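PDB 5EFZ: ethyl acetate hydrolase from Pseudomonas veronii, which catalyses the hydrolysis of ethyl acetate to ethanol and acetate, a step in the bacterial degradation of short-chain methyl ketones such as 2-butanone. Local coordinates for residues Val64-Tyr68 against Met152-Thr157; Val128-His132 against Glu159-Tyr164; Glu142-Val148 against Phe167-Ala172. Residues are numbered along the deposited sequence.

Interaction 1 of 3, residues Val64-Tyr68 against Met152-Thr157; sequences VPTWY and MGAQQT. With ACT (acetate ion), chain O.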
loop_
_atom_site.group_PDB
_atom_site.type_symbol
_atom_site.label_atom_id
_atom_site.label_comp_id
_atom_site.label_asym_id
_atom_site.label_seq_id
_atom_site.Cartn_x
_atom_site.Cartn_y
_atom_site.Cartn_z
ATOM N N VAL A 64 -2.473 -18.688 22.194
ATOM C CA VAL A 64 -2.758 -17.527 21.361
ATOM C C VAL A 64 -1.578 -16.553 21.483
ATOM O O VAL A 64 -1.459 -15.855 22.493
ATOM C CB VAL A 64 -4.056 -16.836 21.798
ATOM C CG1 VAL A 64 -4.385 -15.682 20.839
ATOM C CG2 VAL A 64 -5.238 -17.870 21.788
ATOM N N PRO A 65 -0.683 -16.532 20.477
ATOM C CA PRO A 65 0.388 -15.512 20.450
ATOM C C PRO A 65 -0.171 -14.151 20.085
ATOM O O PRO A 65 -1.282 -14.062 19.589
ATOM C CB PRO A 65 1.344 -15.994 19.335
ATOM C CG PRO A 65 0.934 -17.453 19.067
ATOM C CD PRO A 65 -0.571 -17.465 19.339
ATOM N N THR A 66 0.578 -13.085 20.352
ATOM C CA THR A 66 0.067 -11.735 20.075
ATOM C C THR A 66 0.746 -11.174 18.825
ATOM O O THR A 66 1.781 -11.704 18.353
ATOM C CB THR A 66 0.301 -10.789 21.291
ATOM O OG1 THR A 66 1.703 -10.681 21.520
ATOM C CG2 THR A 66 -0.348 -11.379 22.605
ATOM N N TRP A 67 0.159 -10.111 18.281
ATOM C CA TRP A 67 0.592 -9.603 16.996
ATOM C C TRP A 67 1.392 -8.318 17.162
ATOM O O TRP A 67 1.665 -7.873 18.282
ATOM C CB TRP A 67 -0.616 -9.368 16.071
ATOM C CG TRP A 67 -1.722 -8.519 16.653
ATOM C CD1 TRP A 67 -1.605 -7.285 17.255
ATOM C CD2 TRP A 67 -3.128 -8.829 16.637
ATOM N NE1 TRP A 67 -2.856 -6.821 17.635
ATOM C CE2 TRP A 67 -3.803 -7.751 17.275
ATOM C CE3 TRP A 67 -3.875 -9.914 16.160
ATOM C CZ2 TRP A 67 -5.197 -7.732 17.429
ATOM C CZ3 TRP A 67 -5.260 -9.902 16.326
ATOM C CH2 TRP A 67 -5.906 -8.817 16.953
ATOM N N TYR A 68 1.781 -7.740 16.032
ATOM C CA TYR A 68 2.600 -6.528 16.035
ATOM C C TYR A 68 1.895 -5.380 16.764
ATOM O O TYR A 68 0.775 -5.068 16.418
ATOM C CB TYR A 68 2.916 -6.095 14.598
ATOM C CG TYR A 68 3.641 -4.751 14.566
ATOM C CD1 TYR A 68 5.024 -4.675 14.754
ATOM C CD2 TYR A 68 2.936 -3.561 14.347
ATOM C CE1 TYR A 68 5.692 -3.438 14.737
ATOM C CE2 TYR A 68 3.602 -2.309 14.328
ATOM C CZ TYR A 68 4.967 -2.273 14.520
ATOM O OH TYR A 68 5.594 -1.053 14.508
ATOM N N MET A 152 1.643 -11.361 12.871
ATOM C CA MET A 152 2.798 -11.911 13.621
ATOM C C MET A 152 2.408 -13.099 14.500
ATOM O O MET A 152 3.234 -13.983 14.766
ATOM C CB MET A 152 3.447 -10.851 14.514
ATOM C CG MET A 152 4.169 -9.792 13.728
ATOM S SD MET A 152 5.199 -8.770 14.815
ATOM C CE MET A 152 6.558 -9.906 15.074
ATOM N N GLY A 153 1.162 -13.096 14.961
ATOM C CA GLY A 153 0.600 -14.244 15.672
ATOM C C GLY A 153 0.543 -15.494 14.786
ATOM O O GLY A 153 0.742 -16.604 15.270
ATOM N N ALA A 154 0.247 -15.302 13.502
ATOM C CA ALA A 154 0.263 -16.374 12.501
ATOM C C ALA A 154 1.700 -16.825 12.216
ATOM O O ALA A 154 1.977 -18.025 12.019
ATOM C CB ALA A 154 -0.419 -15.902 11.186
ATOM N N GLN A 155 2.626 -15.878 12.149
ATOM C CA GLN A 155 4.028 -16.264 12.002
ATOM C C GLN A 155 4.476 -17.196 13.116
ATOM O O GLN A 155 5.133 -18.205 12.849
ATOM C CB GLN A 155 4.920 -15.028 12.022
ATOM C CG GLN A 155 4.754 -14.115 10.788
ATOM C CD GLN A 155 5.736 -12.946 10.858
ATOM O OE1 GLN A 155 5.809 -12.261 11.880
ATOM N NE2 GLN A 155 6.532 -12.760 9.797
ATOM N N GLN A 156 4.126 -16.865 14.368
ATOM C CA GLN A 156 4.443 -17.759 15.483
ATOM C C GLN A 156 3.699 -19.101 15.393
ATOM O O GLN A 156 4.217 -20.136 15.807
ATOM C CB GLN A 156 4.118 -17.082 16.818
ATOM C CG GLN A 156 5.062 -15.879 17.115
ATOM C CD GLN A 156 4.511 -14.983 18.205
ATOM O OE1 GLN A 156 4.700 -15.250 19.398
ATOM N NE2 GLN A 156 3.781 -13.936 17.800
ATOM N N THR A 157 2.469 -19.068 14.886
ATOM C CA THR A 157 1.695 -20.289 14.693
ATOM C C THR A 157 2.391 -21.261 13.732
ATOM O O THR A 157 2.519 -22.459 14.032
ATOM C CB THR A 157 0.266 -19.939 14.196
ATOM O OG1 THR A 157 -0.424 -19.219 15.238
ATOM C CG2 THR A 157 -0.560 -21.228 13.826
HETATM C C ACT O . 0.190 -7.388 12.895
HETATM O O ACT O . 0.192 -7.265 11.638
HETATM O OXT ACT O . 0.947 -8.283 13.401
HETATM C CH3 ACT O . -0.695 -6.527 13.731
HETATM O O HOH W 1 3.220 -13.684 21.210
#
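In an alpha/beta hydrolase the catalytic serine sits on a nucleophile elbow between a strand and a helix, and the loop after a neighbouring strand supplies the other wall of the oxyanion hole. Here the helix of Met152-Thr157 starts directly after Ser151, the inferred nucleophile, and Val64-Tyr68 runs from the end of strand 61-65 across the start of that helix. Backbone amides from both sides meet at the bound acetate: Tyr68 N lies 2.8 Å and Met152 N 3.2 Å from acetate OXT, both as hydrogen bonds. Ser151 and His334 also bond this ion, probably from the crystallisation liquor, so the pair of amides is consistent with an oxyanion hole. Further polar contacts pass through Gln156. Its NE2 bonds Met152 O at 3.1 Å within the helix and, weakly, Thr66 O at 3.0 Å across the contact, while its OE1 is held by Gln131. A CB on Gly153 would lie 3.4 Å from Pro65 O, so its bare backbone lets the Pro65-Trp67 backbone pass close, Trp67 CA lying 4.1 Å from Gly153 N; Pro65 CG is 3.9 Å from Gly153 O. Met152 SD makes a Met-aromatic contact at the edge of the Tyr68 ring, 5.3 Å from its centroid, and packs 3.5 Å from Tyr68 CB. Water 1 bridges the two segments, accepting from Thr66 N and donating to Gln156 OE1, each at 2.8 Å.

Interaction 2 of 3, residues Val128-His132 against Glu159-Tyr164; sequences VSAQH and EWAVRY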
loop_
_atom_site.group_PDB
_atom_site.type_symbol
_atom_site.label_atom_id
_atom_site.label_comp_id
_atom_site.label_asym_id
_atom_site.label_seq_id
_atom_site.Cartn_x
_atom_site.Cartn_y
_atom_site.Cartn_z
ATOM N N VAL A 128 8.769 -18.723 20.165
ATOM C CA VAL A 128 8.180 -20.076 20.193
ATOM C C VAL A 128 8.938 -20.970 21.159
ATOM O O VAL A 128 8.339 -21.754 21.909
ATOM C CB VAL A 128 8.126 -20.650 18.768
ATOM C CG1 VAL A 128 7.686 -22.155 18.753
ATOM C CG2 VAL A 128 7.108 -19.796 17.954
ATOM N N SER A 129 10.260 -20.836 21.181
ATOM C CA SER A 129 11.050 -21.609 22.146
ATOM C C SER A 129 10.699 -21.223 23.591
ATOM O O SER A 129 10.515 -22.101 24.451
ATOM C CB SER A 129 12.550 -21.429 21.880
ATOM O OG SER A 129 13.309 -22.116 22.869
ATOM N N ALA A 130 10.590 -19.917 23.849
ATOM C CA ALA A 130 10.180 -19.440 25.165
ATOM C C ALA A 130 8.779 -19.929 25.550
ATOM O O ALA A 130 8.560 -20.366 26.690
ATOM C CB ALA A 130 10.232 -17.892 25.220
ATOM N N GLN A 131 7.841 -19.844 24.619
ATOM C CA GLN A 131 6.476 -20.359 24.851
ATOM C C GLN A 131 6.455 -21.856 25.147
ATOM O O GLN A 131 5.692 -22.345 26.005
ATOM C CB GLN A 131 5.586 -20.055 23.644
ATOM C CG GLN A 131 5.254 -18.545 23.511
ATOM C CD GLN A 131 4.840 -18.158 22.106
ATOM O OE1 GLN A 131 4.540 -19.013 21.280
ATOM N NE2 GLN A 131 4.868 -16.846 21.813
ATOM N N HIS A 132 7.249 -22.600 24.399
ATOM C CA HIS A 132 7.323 -24.036 24.633
ATOM C C HIS A 132 7.853 -24.326 26.042
ATOM O O HIS A 132 7.369 -25.247 26.727
ATOM C CB HIS A 132 8.192 -24.692 23.571
ATOM C CG HIS A 132 8.350 -26.172 23.759
ATOM N ND1 HIS A 132 9.442 -26.726 24.384
ATOM C CD2 HIS A 132 7.566 -27.211 23.385
ATOM C CE1 HIS A 132 9.319 -28.042 24.411
ATOM N NE2 HIS A 132 8.186 -28.364 23.812
ATOM N N GLU A 159 5.593 -21.245 12.929
ATOM C CA GLU A 159 6.826 -21.684 13.549
ATOM C C GLU A 159 6.582 -22.788 14.591
ATOM O O GLU A 159 7.333 -23.776 14.663
ATOM C CB GLU A 159 7.544 -20.487 14.186
ATOM C CG GLU A 159 8.818 -20.870 14.986
ATOM C CD GLU A 159 10.026 -21.307 14.138
ATOM O OE1 GLU A 159 10.081 -21.068 12.897
ATOM O OE2 GLU A 159 10.953 -21.918 14.732
ATOM N N TRP A 160 5.516 -22.641 15.378
ATOM C CA TRP A 160 5.111 -23.709 16.309
ATOM C C TRP A 160 4.880 -25.030 15.577
ATOM O O TRP A 160 5.408 -26.075 15.990
ATOM C CB TRP A 160 3.817 -23.319 17.056
ATOM C CG TRP A 160 4.063 -22.883 18.475
ATOM C CD1 TRP A 160 4.124 -21.594 18.946
ATOM C CD2 TRP A 160 4.361 -23.740 19.590
ATOM N NE1 TRP A 160 4.423 -21.602 20.288
ATOM C CE2 TRP A 160 4.529 -22.912 20.712
ATOM C CE3 TRP A 160 4.406 -25.133 19.758
ATOM C CZ2 TRP A 160 4.789 -23.427 21.982
ATOM C CZ3 TRP A 160 4.647 -25.648 21.021
ATOM C CH2 TRP A 160 4.849 -24.796 22.115
ATOM N N ALA A 161 4.101 -24.979 14.490
ATOM C CA ALA A 161 3.696 -26.206 13.781
ATOM C C ALA A 161 4.874 -26.898 13.114
ATOM O O ALA A 161 4.840 -28.112 12.909
ATOM C CB ALA A 161 2.609 -25.895 12.742
ATOM N N VAL A 162 5.910 -26.128 12.756
ATOM C CA VAL A 162 7.096 -26.692 12.091
ATOM C C VAL A 162 8.126 -27.166 13.130
ATOM O O VAL A 162 8.730 -28.224 12.976
ATOM C CB VAL A 162 7.771 -25.663 11.123
ATOM C CG1 VAL A 162 9.160 -26.154 10.647
ATOM C CG2 VAL A 162 6.873 -25.399 9.924
ATOM N N ARG A 163 8.308 -26.388 14.187
ATOM C CA ARG A 163 9.371 -26.643 15.161
ATOM C C ARG A 163 9.033 -27.793 16.110
ATOM O O ARG A 163 9.911 -28.592 16.492
ATOM C CB ARG A 163 9.660 -25.358 15.967
ATOM C CG ARG A 163 10.817 -25.474 16.949
ATOM C CD ARG A 163 10.982 -24.236 17.811
ATOM N NE ARG A 163 11.584 -23.140 17.070
ATOM C CZ ARG A 163 12.743 -22.576 17.378
ATOM N NH1 ARG A 163 13.443 -22.990 18.436
ATOM N NH2 ARG A 163 13.204 -21.609 16.611
ATOM N N TYR A 164 7.757 -27.890 16.479
ATOM C CA TYR A 164 7.280 -28.955 17.345
ATOM C C TYR A 164 6.067 -29.683 16.750
ATOM O O TYR A 164 4.937 -29.551 17.248
ATOM C CB TYR A 164 6.923 -28.390 18.717
ATOM C CG TYR A 164 8.023 -27.629 19.409
ATOM C CD1 TYR A 164 7.956 -26.250 19.535
ATOM C CD2 TYR A 164 9.108 -28.290 19.970
ATOM C CE1 TYR A 164 8.927 -25.550 20.177
ATOM C CE2 TYR A 164 10.109 -27.582 20.622
ATOM C CZ TYR A 164 10.007 -26.215 20.712
ATOM O OH TYR A 164 10.972 -25.496 21.356
HETATM O O HOH W 2 11.723 -24.834 24.656
#
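Two helices whose axes come no closer than 10.7 Å can still interlock if large side chains span the gap, and here aromatic residues do so. The axes of helical segments 128-132 and 159-163 cross at -73°. Trp160 has an unusual chi1 of -104°, between the m and t wells; its CA-to-CB bond points sideways, yet the indole end comes nearer to the other helix. There its NE1 donates a 2.8 Å hydrogen bond to Gln131 OE1, and the five-membered ring offers a face to Val128 CG1, a CH-pi contact with the methyl 3.5 Å from the ring centroid. His132, with chi1 t, and Tyr164, with chi1 m, lay their rings together in an offset stack, centroids 3.9 Å apart and planes at 9°. Tyr164 is the first residue to leave helical geometry after helix 152-163, so its ring closes the contact where that helix ends. A water bonds Ser129 O and His132 ND1, both at 3.0 Å. Arg163 CD also reaches Val128 CG1, at 4.0 Å; the side chain extends t, t and then turns m at chi3, which brings Arg163 NE 2.7 Å from Glu159 OE2 in a salt bridge within one helical turn; His281 also bonds that carboxylate. The whole is an aromatic cluster of His132, Trp160 and Tyr164, joining two helices that pack on the central sheet of the alpha/beta hydrolase fold.

Interaction 3 of 3, residues Glu142-Val148 against Phe167-Ala172; sequences ESLALVV and FVKRAA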
loop_
_atom_site.group_PDB
_atom_site.type_symbol
_atom_site.label_atom_id
_atom_site.label_comp_id
_atom_site.label_asym_id
_atom_site.label_seq_id
_atom_site.Cartn_x
_atom_site.Cartn_y
_atom_site.Cartn_z
ATOM N N GLU A 142 1.732 -30.765 27.586
ATOM C CA GLU A 142 2.597 -31.519 26.696
ATOM C C GLU A 142 2.092 -31.594 25.244
ATOM O O GLU A 142 2.720 -32.229 24.409
ATOM C CB GLU A 142 2.801 -32.936 27.244
ATOM C CG GLU A 142 3.408 -32.990 28.652
ATOM C CD GLU A 142 4.863 -32.509 28.697
ATOM O OE1 GLU A 142 5.480 -32.284 27.623
ATOM O OE2 GLU A 142 5.403 -32.379 29.813
ATOM N N SER A 143 0.961 -30.958 24.956
ATOM C CA SER A 143 0.482 -30.781 23.592
ATOM C C SER A 143 -0.563 -29.669 23.601
ATOM O O SER A 143 -1.070 -29.306 24.658
ATOM C CB SER A 143 -0.108 -32.090 22.995
ATOM O OG SER A 143 -1.303 -32.463 23.650
ATOM N N LEU A 144 -0.860 -29.117 22.423
ATOM C CA LEU A 144 -1.867 -28.050 22.256
ATOM C C LEU A 144 -3.047 -28.490 21.368
ATOM O O LEU A 144 -2.835 -29.001 20.257
ATOM C CB LEU A 144 -1.215 -26.810 21.662
ATOM C CG LEU A 144 -0.197 -26.167 22.621
ATOM C CD1 LEU A 144 0.768 -25.224 21.871
ATOM C CD2 LEU A 144 -0.949 -25.434 23.737
ATOM N N ALA A 145 -4.278 -28.280 21.856
ATOM C CA ALA A 145 -5.470 -28.526 21.036
ATOM C C ALA A 145 -5.485 -27.635 19.804
ATOM O O ALA A 145 -6.009 -28.040 18.773
ATOM C CB ALA A 145 -6.756 -28.323 21.847
ATOM N N LEU A 146 -4.917 -26.426 19.906
ATOM C CA LEU A 146 -4.931 -25.447 18.812
ATOM C C LEU A 146 -3.888 -24.389 19.114
ATOM O O LEU A 146 -3.742 -24.006 20.277
ATOM C CB LEU A 146 -6.320 -24.785 18.670
ATOM C CG LEU A 146 -6.414 -23.590 17.708
ATOM C CD1 LEU A 146 -6.202 -24.125 16.257
ATOM C CD2 LEU A 146 -7.806 -22.955 17.823
ATOM N N VAL A 147 -3.118 -24.003 18.093
ATOM C CA VAL A 147 -2.360 -22.766 18.106
ATOM C C VAL A 147 -3.033 -21.833 17.090
ATOM O O VAL A 147 -3.273 -22.222 15.952
ATOM C CB VAL A 147 -0.899 -22.981 17.752
ATOM C CG1 VAL A 147 -0.162 -21.637 17.808
ATOM C CG2 VAL A 147 -0.240 -23.973 18.769
ATOM N N VAL A 148 -3.390 -20.630 17.513
ATOM C CA VAL A 148 -4.064 -19.699 16.604
ATOM C C VAL A 148 -3.568 -18.278 16.839
ATOM O O VAL A 148 -3.463 -17.821 17.984
ATOM C CB VAL A 148 -5.629 -19.764 16.762
ATOM C CG1 VAL A 148 -6.068 -19.566 18.248
ATOM C CG2 VAL A 148 -6.348 -18.753 15.792
ATOM N N PHE A 167 3.527 -31.632 18.877
ATOM C CA PHE A 167 2.985 -30.864 19.982
ATOM C C PHE A 167 1.700 -30.128 19.556
ATOM O O PHE A 167 0.794 -29.921 20.364
ATOM C CB PHE A 167 4.057 -29.863 20.449
ATOM C CG PHE A 167 3.920 -29.399 21.883
ATOM C CD1 PHE A 167 3.075 -28.339 22.215
ATOM C CD2 PHE A 167 4.684 -29.984 22.883
ATOM C CE1 PHE A 167 2.993 -27.870 23.558
ATOM C CE2 PHE A 167 4.606 -29.540 24.214
ATOM C CZ PHE A 167 3.758 -28.479 24.548
ATOM N N VAL A 168 1.640 -29.717 18.286
ATOM C CA VAL A 168 0.559 -28.868 17.805
ATOM C C VAL A 168 -0.476 -29.743 17.094
ATOM O O VAL A 168 -0.209 -30.274 16.011
ATOM C CB VAL A 168 1.116 -27.752 16.863
ATOM C CG1 VAL A 168 -0.000 -26.814 16.362
ATOM C CG2 VAL A 168 2.242 -26.957 17.588
ATOM N N LYS A 169 -1.642 -29.924 17.714
ATOM C CA LYS A 169 -2.643 -30.819 17.106
ATOM C C LYS A 169 -3.409 -30.124 15.973
ATOM O O LYS A 169 -3.854 -30.801 15.026
ATOM C CB LYS A 169 -3.623 -31.346 18.161
ATOM C CG LYS A 169 -2.953 -32.114 19.316
ATOM C CD LYS A 169 -2.025 -33.204 18.753
ATOM C CE LYS A 169 -1.397 -34.030 19.865
ATOM N NZ LYS A 169 -0.464 -35.094 19.367
ATOM N N ARG A 170 -3.585 -28.810 16.097
ATOM C CA ARG A 170 -4.348 -28.008 15.120
ATOM C C ARG A 170 -3.703 -26.653 15.064
ATOM O O ARG A 170 -3.242 -26.184 16.086
ATOM C CB ARG A 170 -5.815 -27.848 15.529
ATOM C CG ARG A 170 -6.565 -29.166 15.698
ATOM C CD ARG A 170 -7.959 -28.890 16.258
ATOM N NE ARG A 170 -8.652 -30.149 16.545
ATOM C CZ ARG A 170 -8.495 -30.855 17.663
ATOM N NH1 ARG A 170 -7.653 -30.441 18.611
ATOM N NH2 ARG A 170 -9.164 -31.996 17.816
ATOM N N ALA A 171 -3.696 -26.025 13.885
ATOM C CA ALA A 171 -3.101 -24.714 13.717
ATOM C C ALA A 171 -4.034 -23.869 12.866
ATOM O O ALA A 171 -4.586 -24.338 11.864
ATOM C CB ALA A 171 -1.700 -24.818 13.066
ATOM N N ALA A 172 -4.235 -22.632 13.285
ATOM C CA ALA A 172 -5.003 -21.684 12.500
ATOM C C ALA A 172 -4.165 -20.430 12.306
ATOM O O ALA A 172 -3.896 -19.658 13.259
ATOM C CB ALA A 172 -6.355 -21.359 13.168
#
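Parallel strands joined by a helix make the beta-alpha-beta unit, and strands 146-150 and 170-174, connected through helix 152-163, are such a pair inside the central sheet of the alpha/beta hydrolase fold. Over Leu146-Val148 and Arg170-Ala172 the strand axes lie 4.6 Å apart at 14°, and the ladder is carried by Val147 N to Arg170 O (3.0 Å) and Ala172 N to Val147 O (2.9 Å). Small residues on one strand receive branched ones from the other. Val148 sets its CG2 3.7 Å from Ala172 CB, and the tip of Leu146 leans over the same methyl, CD1 to CB of Ala172 being 4.1 Å; Leu352 and Leu355 of helix 342-356 cover Ala172. Val147 and Ala171 face the other way, beneath Thr157 of helix 152-163, and there Val147 CG2 packs 3.7 Å from Val168 CG1. Ahead of the strands the two segments remain in register through a single bridge of Leu144 with Val168, Leu144 N bonding Phe167 O at 2.8 Å and Lys169 N bonding Leu144 O at 3.0 Å. The largest bump is Phe167. One face of its ring lies over the backbone at Glu142 O and Ser143 N, with Ser143 CA 3.9 Å from the ring centroid in a CH-pi contact, while Leu144 CG fits against the ring's edge, 3.7 Å from Phe167 CE1. The Arg170 side chain extends to Ala145, its NH2 bonding Ser358 O and its NH1 donating to Ala145 O at 2.9 Å.

In the fold
Helix 152-163 ties the three contacts together. Its start belongs to interaction 1 and its end to interaction 2, whereas interaction 3 pairs the strands that precede and follow it. The centres of 64-68/152-157 and 128-132/159-164 lie about 11 Å apart. Interaction 3 is centred about 13 Å from interaction 1 and about 10 Å from interaction 2. Along the chain the order is 64-68, 128-132, 142-148, 152-157, 159-164, 167-172, so the contacts interweave. Gln131 meets Gln156 between interactions 1 and 2; Trp160 packs on Phe167 between 2 and 3; Pro65 touches Val148 between 1 and 3, where strands 61-65 and 146-150 are sheet neighbours. The three contacts thus join the strand pair to the start of the helix beside Ser151, the inferred nucleophile.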